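Local coordinates for protein alpha-L-rhamnosidase (Streptomyces avermitilis, PDB 3W5N) that hydrolyses terminal alpha-L-rhamnose from plant glycosides such as naringin and rutin and from gum arabic, and binds L-rhamnose through a calcium-dependent carbohydrate-binding module, at residues 41-46 with 60-65; 122-127 with 394-399; 201-206 with 290-295; 310-315 with 411-416. All coordinates share one frame; numbering follows the deposited sequence.

Interaction 1. Residues 41-46 with 60-65; sequences SAYQVR and WDSGKV
Tyr43 and Val65 form an antiparallel hydrogen-bonded pair, Val65 N lying 2.7 Å from Tyr43 O. Arg46 and Asp61 form a non-hydrogen-bonded pair, and the register slips by one residue between the two. In the slip, Ser62 OG takes the place of a backbone acceptor, receiving Val45 N at 2.8 Å and donating to Gly63 O, while Ser62 N binds Val45 O. Val65 CB sits over one face of the Tyr43 ring, a CH-pi contact 3.9 Å from the centroid. On the sheet face that carries Arg46, Asp61 OD1 takes Gln44 NE2 on its syn lone pair at 2.9 Å and closes an Asx turn with Gly63 N; OD2 meets Arg46 NE from above the carboxylate plane, a salt bridge of 2.9 Å. Trading Asp61 for an alanine would probably strip Arg46 NE and Gln44 NE2 of the oxygens they donate to and free the turn at Gly63. In this hairpin of the N-terminal immunoglobulin-like domain, one carboxylate ties strand to irregular edge, its negative charge probably balanced by Arg46.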
loop_
_atom_site.group_PDB
_atom_site.type_symbol
_atom_site.label_atom_id
_atom_site.label_comp_id
_atom_site.label_asym_id
_atom_site.label_seq_id
_atom_site.Cartn_x
_atom_site.Cartn_y
_atom_site.Cartn_z
ATOM N N SER A 41 24.040 29.398 -14.448
ATOM C CA SER A 41 23.528 30.685 -14.924
ATOM C C SER A 41 22.523 30.519 -16.060
ATOM O O SER A 41 21.657 31.372 -16.257
ATOM C CB SER A 41 24.679 31.607 -15.368
ATOM O OG SER A 41 25.444 30.995 -16.395
ATOM N N ALA A 42 22.621 29.416 -16.797
ATOM C CA ALA A 42 21.753 29.191 -17.952
ATOM C C ALA A 42 21.683 27.712 -18.292
ATOM O O ALA A 42 22.540 26.932 -17.846
ATOM C CB ALA A 42 22.271 29.966 -19.159
ATOM N N TYR A 43 20.678 27.340 -19.084
ATOM C CA TYR A 43 20.536 25.966 -19.588
ATOM C C TYR A 43 20.016 25.970 -21.018
ATOM O O TYR A 43 19.444 26.966 -21.489
ATOM C CB TYR A 43 19.595 25.130 -18.683
ATOM C CG TYR A 43 18.117 25.515 -18.739
ATOM C CD1 TYR A 43 17.283 25.025 -19.757
ATOM C CD2 TYR A 43 17.547 26.344 -17.763
ATOM C CE1 TYR A 43 15.940 25.367 -19.809
ATOM C CE2 TYR A 43 16.188 26.684 -17.810
ATOM C CZ TYR A 43 15.401 26.205 -18.836
ATOM O OH TYR A 43 14.056 26.537 -18.903
ATOM N N GLN A 44 20.181 24.845 -21.699
ATOM C CA GLN A 44 19.616 24.669 -23.012
ATOM C C GLN A 44 19.238 23.233 -23.162
ATOM O O GLN A 44 20.093 22.351 -22.996
ATOM C CB GLN A 44 20.626 25.027 -24.101
ATOM C CG GLN A 44 20.135 24.768 -25.516
ATOM C CD GLN A 44 21.152 25.190 -26.563
ATOM O OE1 GLN A 44 22.322 25.395 -26.245
ATOM N NE2 GLN A 44 20.721 25.277 -27.822
ATOM N N VAL A 45 17.968 23.007 -23.506
ATOM C CA VAL A 45 17.458 21.665 -23.740
ATOM C C VAL A 45 17.147 21.443 -25.215
ATOM O O VAL A 45 16.544 22.302 -25.881
ATOM C CB VAL A 45 16.176 21.398 -22.918
ATOM C CG1 VAL A 45 15.586 20.027 -23.259
ATOM C CG2 VAL A 45 16.447 21.552 -21.430
ATOM N N ARG A 46 17.546 20.277 -25.714
ATOM C CA ARG A 46 17.125 19.828 -27.035
ATOM C C ARG A 46 16.355 18.533 -26.939
ATOM O O ARG A 46 16.632 17.699 -26.071
ATOM C CB ARG A 46 18.319 19.630 -27.936
ATOM C CG ARG A 46 18.974 20.933 -28.306
ATOM C CD ARG A 46 20.166 20.644 -29.188
ATOM N NE ARG A 46 20.746 21.879 -29.711
ATOM C CZ ARG A 46 21.847 21.911 -30.444
ATOM N NH1 ARG A 46 22.486 20.779 -30.725
ATOM N NH2 ARG A 46 22.320 23.077 -30.874
ATOM N N TRP A 60 12.325 20.047 -30.325
ATOM C CA TRP A 60 12.470 21.282 -29.578
ATOM C C TRP A 60 13.934 21.643 -29.351
ATOM O O TRP A 60 14.790 20.768 -29.201
ATOM C CB TRP A 60 11.750 21.174 -28.231
ATOM C CG TRP A 60 11.645 22.446 -27.415
ATOM C CD1 TRP A 60 11.297 23.702 -27.868
ATOM C CD2 TRP A 60 11.810 22.568 -25.997
ATOM N NE1 TRP A 60 11.267 24.591 -26.819
ATOM C CE2 TRP A 60 11.579 23.927 -25.661
ATOM C CE3 TRP A 60 12.152 21.667 -24.976
ATOM C CZ2 TRP A 60 11.671 24.401 -24.347
ATOM C CZ3 TRP A 60 12.248 22.137 -23.670
ATOM C CH2 TRP A 60 12.013 23.499 -23.367
ATOM N N ASP A 61 14.200 22.946 -29.346
ATOM C CA ASP A 61 15.450 23.487 -28.851
ATOM C C ASP A 61 15.078 24.746 -28.091
ATOM O O ASP A 61 14.612 25.718 -28.679
ATOM C CB ASP A 61 16.436 23.754 -30.004
ATOM C CG ASP A 61 17.807 24.197 -29.521
ATOM O OD1 ASP A 61 17.924 24.742 -28.406
ATOM O OD2 ASP A 61 18.799 23.998 -30.272
ATOM N N SER A 62 15.258 24.710 -26.768
ATOM C CA SER A 62 14.885 25.809 -25.891
ATOM C C SER A 62 15.707 27.063 -26.167
ATOM O O SER A 62 15.336 28.153 -25.732
ATOM C CB SER A 62 15.102 25.419 -24.427
ATOM O OG SER A 62 16.486 25.353 -24.106
ATOM N N GLY A 63 16.840 26.889 -26.845
ATOM C CA GLY A 63 17.865 27.928 -26.890
ATOM C C GLY A 63 18.492 28.100 -25.514
ATOM O O GLY A 63 18.142 27.387 -24.555
ATOM N N LYS A 64 19.417 29.044 -25.397
ATOM C CA LYS A 64 20.057 29.318 -24.111
ATOM C C LYS A 64 19.084 30.094 -23.229
ATOM O O LYS A 64 18.741 31.236 -23.540
ATOM C CB LYS A 64 21.359 30.109 -24.305
ATOM C CG LYS A 64 22.140 30.364 -23.029
ATOM C CD LYS A 64 23.454 31.068 -23.338
ATOM C CE LYS A 64 24.182 31.426 -22.056
ATOM N NZ LYS A 64 25.382 32.241 -22.377
ATOM N N VAL A 65 18.636 29.475 -22.138
ATOM C CA VAL A 65 17.670 30.106 -21.244
ATOM C C VAL A 65 18.370 30.606 -19.989
ATOM O O VAL A 65 18.955 29.818 -19.239
ATOM C CB VAL A 65 16.529 29.133 -20.852
ATOM C CG1 VAL A 65 15.565 29.804 -19.893
ATOM C CG2 VAL A 65 15.797 28.614 -22.081
HETATM O O HOH W 1 20.957 25.799 -30.880
#

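Interaction 2. Residues 122-127 with 394-399; sequences WISAPA and GERPAL
Ser124 OG reaches across to Pro397 O beside a single antiparallel bridge, Ile123 with Leu399, that links strand 123-124, an edge of one sheet, to the start of strand 398-407 in another, the latter in the rhamnosidase N-terminal domain; the two layers are consistent with a beta-sandwich. The bridge has two backbone bonds, Ile123 N to Leu399 O at 3.0 Å and Leu399 N to Ile123 O at 2.8 Å. With OG anti to its carbonyl carbon (chi1 -67°), Ser124 points its hydroxyl at Pro397 O, 2.7 Å away and tilted 33° from the carbonyl plane, while Ala398 CB lies 3.6 Å from the same OG. Ala398 CB also meets the Trp122 indole, whose CE3 is 3.9 Å away and whose edge is turned to Ala398 O. Ile123 CG1 approaches Leu399 CB more loosely, at 4.3 Å. Losing Ser124's hydroxyl to an alanine is likely to leave Pro397 O without this donor and a water without the oxygen it donates to. Arg396, bent at chi3, carries its guanidinium to salt bridges with Asp465 and Glu131. Pro397 O is gripped a second time, by a water that donates to it at 2.9 Å and accepts from Ala125 N at 2.8 Å.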
loop_
_atom_site.group_PDB
_atom_site.type_symbol
_atom_site.label_atom_id
_atom_site.label_comp_id
_atom_site.label_asym_id
_atom_site.label_seq_id
_atom_site.Cartn_x
_atom_site.Cartn_y
_atom_site.Cartn_z
ATOM N N TRP A 122 -12.855 -4.643 -23.176
ATOM C CA TRP A 122 -12.790 -5.263 -21.848
ATOM C C TRP A 122 -13.347 -6.680 -21.921
ATOM O O TRP A 122 -14.493 -6.888 -22.370
ATOM C CB TRP A 122 -13.600 -4.450 -20.846
ATOM C CG TRP A 122 -13.016 -3.129 -20.502
ATOM C CD1 TRP A 122 -13.365 -1.905 -21.016
ATOM C CD2 TRP A 122 -11.982 -2.891 -19.558
ATOM N NE1 TRP A 122 -12.602 -0.916 -20.445
ATOM C CE2 TRP A 122 -11.749 -1.495 -19.536
ATOM C CE3 TRP A 122 -11.215 -3.727 -18.727
ATOM C CZ2 TRP A 122 -10.776 -0.910 -18.718
ATOM C CZ3 TRP A 122 -10.246 -3.133 -17.902
ATOM C CH2 TRP A 122 -10.043 -1.741 -17.909
ATOM N N ILE A 123 -12.562 -7.664 -21.477
ATOM C CA ILE A 123 -13.019 -9.057 -21.491
ATOM C C ILE A 123 -12.880 -9.745 -20.121
ATOM O O ILE A 123 -12.018 -9.376 -19.309
ATOM C CB ILE A 123 -12.295 -9.910 -22.578
ATOM C CG1 ILE A 123 -10.772 -9.926 -22.317
ATOM C CG2 ILE A 123 -12.672 -9.431 -23.987
ATOM C CD1 ILE A 123 -9.977 -10.895 -23.194
ATOM N N SER A 124 -13.734 -10.736 -19.873
ATOM C CA SER A 124 -13.698 -11.527 -18.635
ATOM C C SER A 124 -13.784 -12.995 -18.998
ATOM O O SER A 124 -14.272 -13.344 -20.077
ATOM C CB SER A 124 -14.877 -11.194 -17.711
ATOM O OG SER A 124 -14.804 -9.888 -17.195
ATOM N N ALA A 125 -13.319 -13.862 -18.100
ATOM C CA ALA A 125 -13.639 -15.278 -18.211
ATOM C C ALA A 125 -15.165 -15.425 -18.079
ATOM O O ALA A 125 -15.801 -14.605 -17.432
ATOM C CB ALA A 125 -12.918 -16.092 -17.139
ATOM N N PRO A 126 -15.750 -16.460 -18.708
ATOM C CA PRO A 126 -17.204 -16.613 -18.674
ATOM C C PRO A 126 -17.722 -17.145 -17.335
ATOM O O PRO A 126 -16.938 -17.587 -16.485
ATOM C CB PRO A 126 -17.458 -17.603 -19.813
ATOM C CG PRO A 126 -16.244 -18.468 -19.802
ATOM C CD PRO A 126 -15.115 -17.494 -19.539
ATOM N N ALA A 127 -19.045 -17.103 -17.163
ATOM C CA ALA A 127 -19.698 -17.425 -15.889
ATOM C C ALA A 127 -19.288 -18.759 -15.208
ATOM O O ALA A 127 -19.104 -18.779 -13.987
ATOM C CB ALA A 127 -21.222 -17.309 -16.032
ATOM N N GLY A 394 -16.862 -4.182 -8.404
ATOM C CA GLY A 394 -17.532 -5.052 -9.390
ATOM C C GLY A 394 -17.525 -6.497 -8.944
ATOM O O GLY A 394 -16.892 -6.830 -7.944
ATOM N N GLU A 395 -18.214 -7.347 -9.707
ATOM C CA GLU A 395 -18.438 -8.753 -9.333
ATOM C C GLU A 395 -17.317 -9.656 -9.803
ATOM O O GLU A 395 -17.076 -10.700 -9.225
ATOM C CB GLU A 395 -19.763 -9.284 -9.934
ATOM C CG GLU A 395 -21.035 -8.563 -9.484
ATOM C CD GLU A 395 -21.308 -8.686 -7.990
ATOM O OE1 GLU A 395 -21.291 -9.823 -7.467
ATOM O OE2 GLU A 395 -21.554 -7.641 -7.333
ATOM N N ARG A 396 -16.670 -9.281 -10.896
ATOM C CA ARG A 396 -15.647 -10.142 -11.472
ATOM C C ARG A 396 -14.635 -9.339 -12.251
ATOM O O ARG A 396 -14.965 -8.257 -12.787
ATOM C CB ARG A 396 -16.263 -11.218 -12.363
ATOM C CG ARG A 396 -16.718 -10.749 -13.720
ATOM C CD ARG A 396 -17.611 -11.812 -14.333
ATOM N NE ARG A 396 -18.825 -11.979 -13.529
ATOM C CZ ARG A 396 -19.895 -11.185 -13.586
ATOM N NH1 ARG A 396 -19.928 -10.151 -14.419
ATOM N NH2 ARG A 396 -20.935 -11.425 -12.798
ATOM N N PRO A 397 -13.414 -9.877 -12.356
ATOM C CA PRO A 397 -12.370 -9.080 -12.982
ATOM C C PRO A 397 -12.419 -9.059 -14.507
ATOM O O PRO A 397 -12.992 -9.959 -15.139
ATOM C CB PRO A 397 -11.072 -9.705 -12.454
ATOM C CG PRO A 397 -11.427 -11.082 -12.022
ATOM C CD PRO A 397 -12.909 -11.138 -11.782
ATOM N N ALA A 398 -11.833 -8.011 -15.083
ATOM C CA ALA A 398 -11.792 -7.839 -16.530
ATOM C C ALA A 398 -10.410 -7.366 -16.953
ATOM O O ALA A 398 -9.739 -6.695 -16.185
ATOM C CB ALA A 398 -12.847 -6.818 -16.977
ATOM N N LEU A 399 -10.033 -7.693 -18.187
ATOM C CA LEU A 399 -8.730 -7.377 -18.786
ATOM C C LEU A 399 -8.902 -6.446 -19.981
ATOM O O LEU A 399 -9.841 -6.613 -20.754
ATOM C CB LEU A 399 -8.063 -8.673 -19.279
ATOM C CG LEU A 399 -6.688 -8.539 -19.937
ATOM C CD1 LEU A 399 -5.598 -8.184 -18.923
ATOM C CD2 LEU A 399 -6.330 -9.825 -20.669
HETATM O O HOH W 2 -17.358 -9.119 -16.375
HETATM O O HOH W 3 -12.363 -12.780 -15.688
#

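Interaction 3. Residues 201-206 with 290-295; sequences EGWRRP and GPWGRV. With RAM (alpha-L-rhamnopyranose), chain D.
Trp203 NE1, on the indole that faces Trp292, points at the bound alpha-L-rhamnopyranose, donating to its O2 at 3.0 Å and weakly to its O5 at 3.3 Å. The sugar's O2 lies at the edge of the indole, near its plane. CG of Trp203 stands between the backbone N and the carbonyl carbon (chi1 58°), which lays the ring between two layers. Arg204 covers one face, its guanidinium centred over Trp203 CH2 and its NE held in a 2.6 Å salt bridge to Glu201 OE1. The opposite face receives the edge of Trp292: CD1 of Trp292 comes to 3.6 Å from CE3 of Trp203 in a T-shaped pair with planes 70° apart. Val295 CG2 meets the ring's edge at CZ3, and Val295 CG1 is pressed tightly onto Pro206 CG, 3.3 Å away. Trp292 NE1 in turn bonds Asp179, a ligand of both calcium and rhamnose, and is likely to fix the turn of that carboxylate. Asn180 also binds this sugar. The pocket belongs to the CBM67 module: the 3-10 turn 202-204 precedes strand 207-210, which pairs with strand 169-179, and loop 290-295 runs from strand 282-286 toward strand 303-311.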
loop_
_atom_site.group_PDB
_atom_site.type_symbol
_atom_site.label_atom_id
_atom_site.label_comp_id
_atom_site.label_asym_id
_atom_site.label_seq_id
_atom_site.Cartn_x
_atom_site.Cartn_y
_atom_site.Cartn_z
ATOM N N GLU A 201 -24.106 -13.359 11.318
ATOM C CA GLU A 201 -24.919 -13.379 10.096
ATOM C C GLU A 201 -24.238 -14.222 9.015
ATOM O O GLU A 201 -24.176 -13.839 7.845
ATOM C CB GLU A 201 -25.264 -11.960 9.615
ATOM C CG GLU A 201 -25.915 -11.127 10.714
ATOM C CD GLU A 201 -26.480 -9.796 10.253
ATOM O OE1 GLU A 201 -26.251 -9.380 9.098
ATOM O OE2 GLU A 201 -27.169 -9.150 11.076
ATOM N N GLY A 202 -23.711 -15.364 9.446
ATOM C CA GLY A 202 -23.085 -16.345 8.564
ATOM C C GLY A 202 -23.949 -16.823 7.411
ATOM O O GLY A 202 -23.425 -17.281 6.393
ATOM N N TRP A 203 -25.270 -16.712 7.558
ATOM C CA TRP A 203 -26.193 -17.059 6.484
ATOM C C TRP A 203 -25.938 -16.272 5.196
ATOM O O TRP A 203 -26.259 -16.743 4.109
ATOM C CB TRP A 203 -27.656 -16.913 6.935
ATOM C CG TRP A 203 -28.060 -15.536 7.418
ATOM C CD1 TRP A 203 -28.139 -15.107 8.711
ATOM C CD2 TRP A 203 -28.461 -14.432 6.600
ATOM N NE1 TRP A 203 -28.571 -13.788 8.750
ATOM C CE2 TRP A 203 -28.778 -13.355 7.467
ATOM C CE3 TRP A 203 -28.620 -14.256 5.212
ATOM C CZ2 TRP A 203 -29.211 -12.115 6.992
ATOM C CZ3 TRP A 203 -29.049 -13.015 4.743
ATOM C CH2 TRP A 203 -29.340 -11.968 5.626
ATOM N N ARG A 204 -25.359 -15.072 5.330
ATOM C CA ARG A 204 -25.028 -14.226 4.171
ATOM C C ARG A 204 -23.894 -14.760 3.337
ATOM O O ARG A 204 -23.696 -14.306 2.209
ATOM C CB ARG A 204 -24.613 -12.823 4.618
ATOM C CG ARG A 204 -25.684 -12.062 5.366
ATOM C CD ARG A 204 -25.131 -10.728 5.832
ATOM N NE ARG A 204 -26.151 -9.960 6.523
ATOM C CZ ARG A 204 -27.109 -9.269 5.914
ATOM N NH1 ARG A 204 -27.177 -9.238 4.589
ATOM N NH2 ARG A 204 -28.000 -8.602 6.641
ATOM N N ARG A 205 -23.129 -15.694 3.893
ATOM C CA ARG A 205 -21.903 -16.162 3.241
ATOM C C ARG A 205 -21.866 -17.679 3.109
ATOM O O ARG A 205 -21.268 -18.369 3.944
ATOM C CB ARG A 205 -20.655 -15.656 3.990
ATOM C CG ARG A 205 -20.516 -14.135 3.976
ATOM C CD ARG A 205 -19.420 -13.624 4.898
ATOM N NE ARG A 205 -19.618 -13.960 6.305
ATOM C CZ ARG A 205 -20.374 -13.262 7.154
ATOM N NH1 ARG A 205 -21.043 -12.193 6.748
ATOM N NH2 ARG A 205 -20.477 -13.652 8.410
ATOM N N PRO A 206 -22.531 -18.209 2.065
ATOM C CA PRO A 206 -22.534 -19.649 1.813
ATOM C C PRO A 206 -21.121 -20.201 1.625
ATOM O O PRO A 206 -20.267 -19.532 1.045
ATOM C CB PRO A 206 -23.307 -19.773 0.496
ATOM C CG PRO A 206 -24.133 -18.543 0.413
ATOM C CD PRO A 206 -23.324 -17.470 1.069
ATOM N N GLY A 290 -37.999 -14.527 1.403
ATOM C CA GLY A 290 -37.749 -14.465 2.855
ATOM C C GLY A 290 -36.911 -13.250 3.231
ATOM O O GLY A 290 -36.730 -12.360 2.412
ATOM N N PRO A 291 -36.360 -13.219 4.450
ATOM C CA PRO A 291 -35.519 -12.073 4.820
ATOM C C PRO A 291 -34.113 -12.078 4.197
ATOM O O PRO A 291 -33.381 -11.086 4.331
ATOM C CB PRO A 291 -35.410 -12.201 6.338
ATOM C CG PRO A 291 -35.603 -13.660 6.620
ATOM C CD PRO A 291 -36.554 -14.161 5.569
ATOM N N TRP A 292 -33.746 -13.163 3.514
ATOM C CA TRP A 292 -32.339 -13.428 3.208
ATOM C C TRP A 292 -31.828 -12.832 1.891
ATOM O O TRP A 292 -30.617 -12.657 1.716
ATOM C CB TRP A 292 -32.065 -14.933 3.275
ATOM C CG TRP A 292 -32.513 -15.563 4.581
ATOM C CD1 TRP A 292 -31.942 -15.401 5.814
ATOM C CD2 TRP A 292 -33.614 -16.467 4.764
ATOM N NE1 TRP A 292 -32.641 -16.132 6.763
ATOM C CE2 TRP A 292 -33.651 -16.812 6.141
ATOM C CE3 TRP A 292 -34.576 -17.022 3.895
ATOM C CZ2 TRP A 292 -34.613 -17.674 6.673
ATOM C CZ3 TRP A 292 -35.540 -17.892 4.425
ATOM C CH2 TRP A 292 -35.549 -18.203 5.804
ATOM N N GLY A 293 -32.739 -12.528 0.968
ATOM C CA GLY A 293 -32.370 -11.928 -0.324
ATOM C C GLY A 293 -31.570 -12.854 -1.222
ATOM O O GLY A 293 -31.562 -14.077 -1.039
ATOM N N ARG A 294 -30.863 -12.266 -2.184
ATOM C CA ARG A 294 -30.218 -13.035 -3.241
ATOM C C ARG A 294 -28.819 -13.500 -2.855
ATOM O O ARG A 294 -27.839 -13.140 -3.512
ATOM C CB ARG A 294 -30.219 -12.237 -4.557
ATOM C CG ARG A 294 -31.626 -11.913 -5.048
ATOM C CD ARG A 294 -31.638 -10.995 -6.268
ATOM N NE ARG A 294 -31.053 -11.624 -7.452
ATOM C CZ ARG A 294 -31.711 -12.402 -8.313
ATOM N NH1 ARG A 294 -33.000 -12.662 -8.148
ATOM N NH2 ARG A 294 -31.076 -12.919 -9.356
ATOM N N VAL A 295 -28.752 -14.323 -1.808
ATOM C CA VAL A 295 -27.506 -14.803 -1.222
ATOM C C VAL A 295 -26.719 -15.673 -2.220
ATOM O O VAL A 295 -27.277 -16.580 -2.839
ATOM C CB VAL A 295 -27.786 -15.588 0.083
ATOM C CG1 VAL A 295 -26.537 -16.271 0.585
ATOM C CG2 VAL A 295 -28.293 -14.670 1.184
HETATM C C1 RAM D . -29.946 -11.655 11.685
HETATM C C2 RAM D . -29.569 -12.913 12.469
HETATM C C3 RAM D . -30.798 -13.824 12.637
HETATM C C4 RAM D . -31.439 -14.153 11.298
HETATM C C5 RAM D . -31.806 -12.856 10.560
HETATM C C6 RAM D . -32.297 -13.113 9.134
HETATM O O1 RAM D . -30.759 -10.806 12.512
HETATM O O2 RAM D . -28.534 -13.572 11.731
HETATM O O3 RAM D . -30.555 -15.058 13.338
HETATM O O4 RAM D . -32.555 -15.021 11.609
HETATM O O5 RAM D . -30.665 -11.968 10.477
#

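Interaction 4. Residues 310-315 with 411-416; sequences RLPHKK and TSERIT
This is a surface contact between two sheets: the end of strand 303-311 and the loop after it lie against edge strand 412-416, with no backbone bond between them. Leu311 and Glu413 run alongside one another in antiparallel sense, Leu311 CD2 reaching Glu413 CB at 4.0 Å, with Ile415 CG1 farther along at 4.5 Å. CG of Glu413, anti to the carbonyl carbon (chi1 -61°), lies 3.8 Å from Pro312 CD, and the bend at chi2 brings OE2 near the same CD. At the outer end the extended Lys314 chain comes in roughly perpendicular to the Thr411 side chain, and its NZ donates to Thr411 OG1 at 3.1 Å. Asp409 holds both ends of that bond, by a salt bridge to Lys314 and a hydrogen bond to Thr411, and so probably balances the lysine's charge. Tyr407 of strand 398-407 touches Leu311, Pro312 and Lys314. Apolar contact and a polar clasp at the rim thus join two sheets, consistent with the packed layers of a beta-sandwich.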
loop_
_atom_site.group_PDB
_atom_site.type_symbol
_atom_site.label_atom_id
_atom_site.label_comp_id
_atom_site.label_asym_id
_atom_site.label_seq_id
_atom_site.Cartn_x
_atom_site.Cartn_y
_atom_site.Cartn_z
ATOM N N ARG A 310 -1.244 -14.587 -35.836
ATOM C CA ARG A 310 -0.114 -14.673 -36.738
ATOM C C ARG A 310 0.376 -13.262 -37.059
ATOM O O ARG A 310 -0.431 -12.368 -37.302
ATOM C CB ARG A 310 -0.551 -15.384 -38.021
ATOM C CG ARG A 310 0.331 -16.553 -38.424
ATOM C CD ARG A 310 -0.235 -17.319 -39.617
ATOM N NE ARG A 310 -0.067 -16.588 -40.875
ATOM C CZ ARG A 310 -1.018 -15.865 -41.469
ATOM N NH1 ARG A 310 -2.232 -15.758 -40.931
ATOM N NH2 ARG A 310 -0.753 -15.240 -42.612
ATOM N N LEU A 311 1.689 -13.072 -37.053
ATOM C CA LEU A 311 2.299 -11.798 -37.427
ATOM C C LEU A 311 3.107 -11.997 -38.708
ATOM O O LEU A 311 3.531 -13.118 -38.991
ATOM C CB LEU A 311 3.205 -11.292 -36.297
ATOM C CG LEU A 311 2.512 -10.808 -35.015
ATOM C CD1 LEU A 311 3.549 -10.247 -34.043
ATOM C CD2 LEU A 311 1.429 -9.779 -35.318
ATOM N N PRO A 312 3.331 -10.919 -39.486
ATOM C CA PRO A 312 4.090 -11.124 -40.732
ATOM C C PRO A 312 5.555 -11.485 -40.531
ATOM O O PRO A 312 6.129 -11.237 -39.470
ATOM C CB PRO A 312 3.984 -9.767 -41.440
ATOM C CG PRO A 312 3.692 -8.792 -40.360
ATOM C CD PRO A 312 2.841 -9.535 -39.367
ATOM N N HIS A 313 6.161 -12.057 -41.567
ATOM C CA HIS A 313 7.594 -12.332 -41.555
ATOM C C HIS A 313 8.374 -11.104 -42.039
ATOM O O HIS A 313 8.946 -11.091 -43.140
ATOM C CB HIS A 313 7.915 -13.581 -42.387
ATOM C CG HIS A 313 7.339 -14.842 -41.820
ATOM N ND1 HIS A 313 8.114 -15.804 -41.205
ATOM C CD2 HIS A 313 6.061 -15.288 -41.755
ATOM C CE1 HIS A 313 7.338 -16.790 -40.791
ATOM N NE2 HIS A 313 6.090 -16.503 -41.113
ATOM N N LYS A 314 8.381 -10.070 -41.202
ATOM C CA LYS A 314 9.072 -8.819 -41.493
ATOM C C LYS A 314 9.899 -8.434 -40.300
ATOM O O LYS A 314 9.602 -8.849 -39.170
ATOM C CB LYS A 314 8.072 -7.678 -41.702
ATOM C CG LYS A 314 7.144 -7.795 -42.888
ATOM C CD LYS A 314 6.327 -6.525 -42.971
ATOM C CE LYS A 314 5.011 -6.795 -43.657
ATOM N NZ LYS A 314 4.353 -5.537 -44.072
ATOM N N LYS A 315 10.889 -7.582 -40.539
ATOM C CA LYS A 315 11.730 -7.038 -39.482
ATOM C C LYS A 315 10.924 -6.110 -38.555
ATOM O O LYS A 315 10.333 -5.136 -39.020
ATOM C CB LYS A 315 12.919 -6.296 -40.107
ATOM C CG LYS A 315 13.863 -5.626 -39.115
ATOM C CD LYS A 315 14.593 -6.641 -38.238
ATOM C CE LYS A 315 15.574 -5.968 -37.282
ATOM N NZ LYS A 315 16.725 -5.329 -37.992
ATOM N N THR A 411 4.920 -0.371 -41.708
ATOM C CA THR A 411 3.614 -1.002 -41.455
ATOM C C THR A 411 3.489 -1.374 -39.971
ATOM O O THR A 411 4.460 -1.333 -39.220
ATOM C CB THR A 411 3.338 -2.261 -42.303
ATOM O OG1 THR A 411 4.293 -3.295 -41.998
ATOM C CG2 THR A 411 3.334 -1.936 -43.819
ATOM N N SER A 412 2.285 -1.729 -39.556
ATOM C CA SER A 412 2.082 -2.136 -38.171
ATOM C C SER A 412 0.926 -3.112 -38.062
ATOM O O SER A 412 0.096 -3.236 -38.986
ATOM C CB SER A 412 1.886 -0.912 -37.263
ATOM O OG SER A 412 0.711 -0.208 -37.598
ATOM N N GLU A 413 0.886 -3.818 -36.932
ATOM C CA GLU A 413 -0.222 -4.697 -36.603
ATOM C C GLU A 413 -0.663 -4.371 -35.187
ATOM O O GLU A 413 0.160 -3.993 -34.345
ATOM C CB GLU A 413 0.200 -6.174 -36.657
ATOM C CG GLU A 413 0.697 -6.654 -38.015
ATOM C CD GLU A 413 -0.416 -6.815 -39.046
ATOM O OE1 GLU A 413 -1.596 -6.544 -38.724
ATOM O OE2 GLU A 413 -0.104 -7.211 -40.197
ATOM N N ARG A 414 -1.957 -4.529 -34.932
ATOM C CA ARG A 414 -2.491 -4.307 -33.594
ATOM C C ARG A 414 -3.297 -5.538 -33.195
ATOM O O ARG A 414 -4.153 -6.022 -33.963
ATOM C CB ARG A 414 -3.370 -3.046 -33.567
ATOM C CG ARG A 414 -3.934 -2.746 -32.188
ATOM C CD ARG A 414 -4.808 -1.500 -32.134
ATOM N NE ARG A 414 -4.094 -0.288 -32.504
ATOM C CZ ARG A 414 -4.604 0.939 -32.419
ATOM N NH1 ARG A 414 -5.841 1.136 -31.957
ATOM N NH2 ARG A 414 -3.866 1.972 -32.791
ATOM N N ILE A 415 -3.009 -6.069 -32.012
ATOM C CA ILE A 415 -3.707 -7.252 -31.520
ATOM C C ILE A 415 -4.365 -6.805 -30.231
ATOM O O ILE A 415 -3.716 -6.171 -29.393
ATOM C CB ILE A 415 -2.719 -8.425 -31.266
ATOM C CG1 ILE A 415 -1.950 -8.792 -32.558
ATOM C CG2 ILE A 415 -3.421 -9.617 -30.624
ATOM C CD1 ILE A 415 -2.815 -9.333 -33.693
ATOM N N THR A 416 -5.646 -7.091 -30.066
ATOM C CA THR A 416 -6.331 -6.582 -28.875
ATOM C C THR A 416 -7.114 -7.659 -28.136
ATOM O O THR A 416 -7.487 -8.672 -28.714
ATOM C CB THR A 416 -7.316 -5.440 -29.223
ATOM O OG1 THR A 416 -8.210 -5.899 -30.224
ATOM C CG2 THR A 416 -6.596 -4.162 -29.731
#

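From the N terminus, interaction 1 comes first, closing a short hairpin between strands 40-48 and 60-66 of the immunoglobulin-like domain, in series with all the others. Interaction 2 then spans 266 residues, joining strand 123-124 to strand 398-407. Nested inside that long loop is interaction 3, which ties two loops of the CBM67 module at its rhamnose site; its centre is about 24 Å from that of interaction 2. Interaction 4 crosses interaction 2, since 310-315 lies within the loop and 411-416 beyond it, and the two reach neighbouring strands, 398-407 and 412-416, of one sheet. Interactions 1 and 3 lie on opposite sides of the chain's centre, their centres about 67 Å apart.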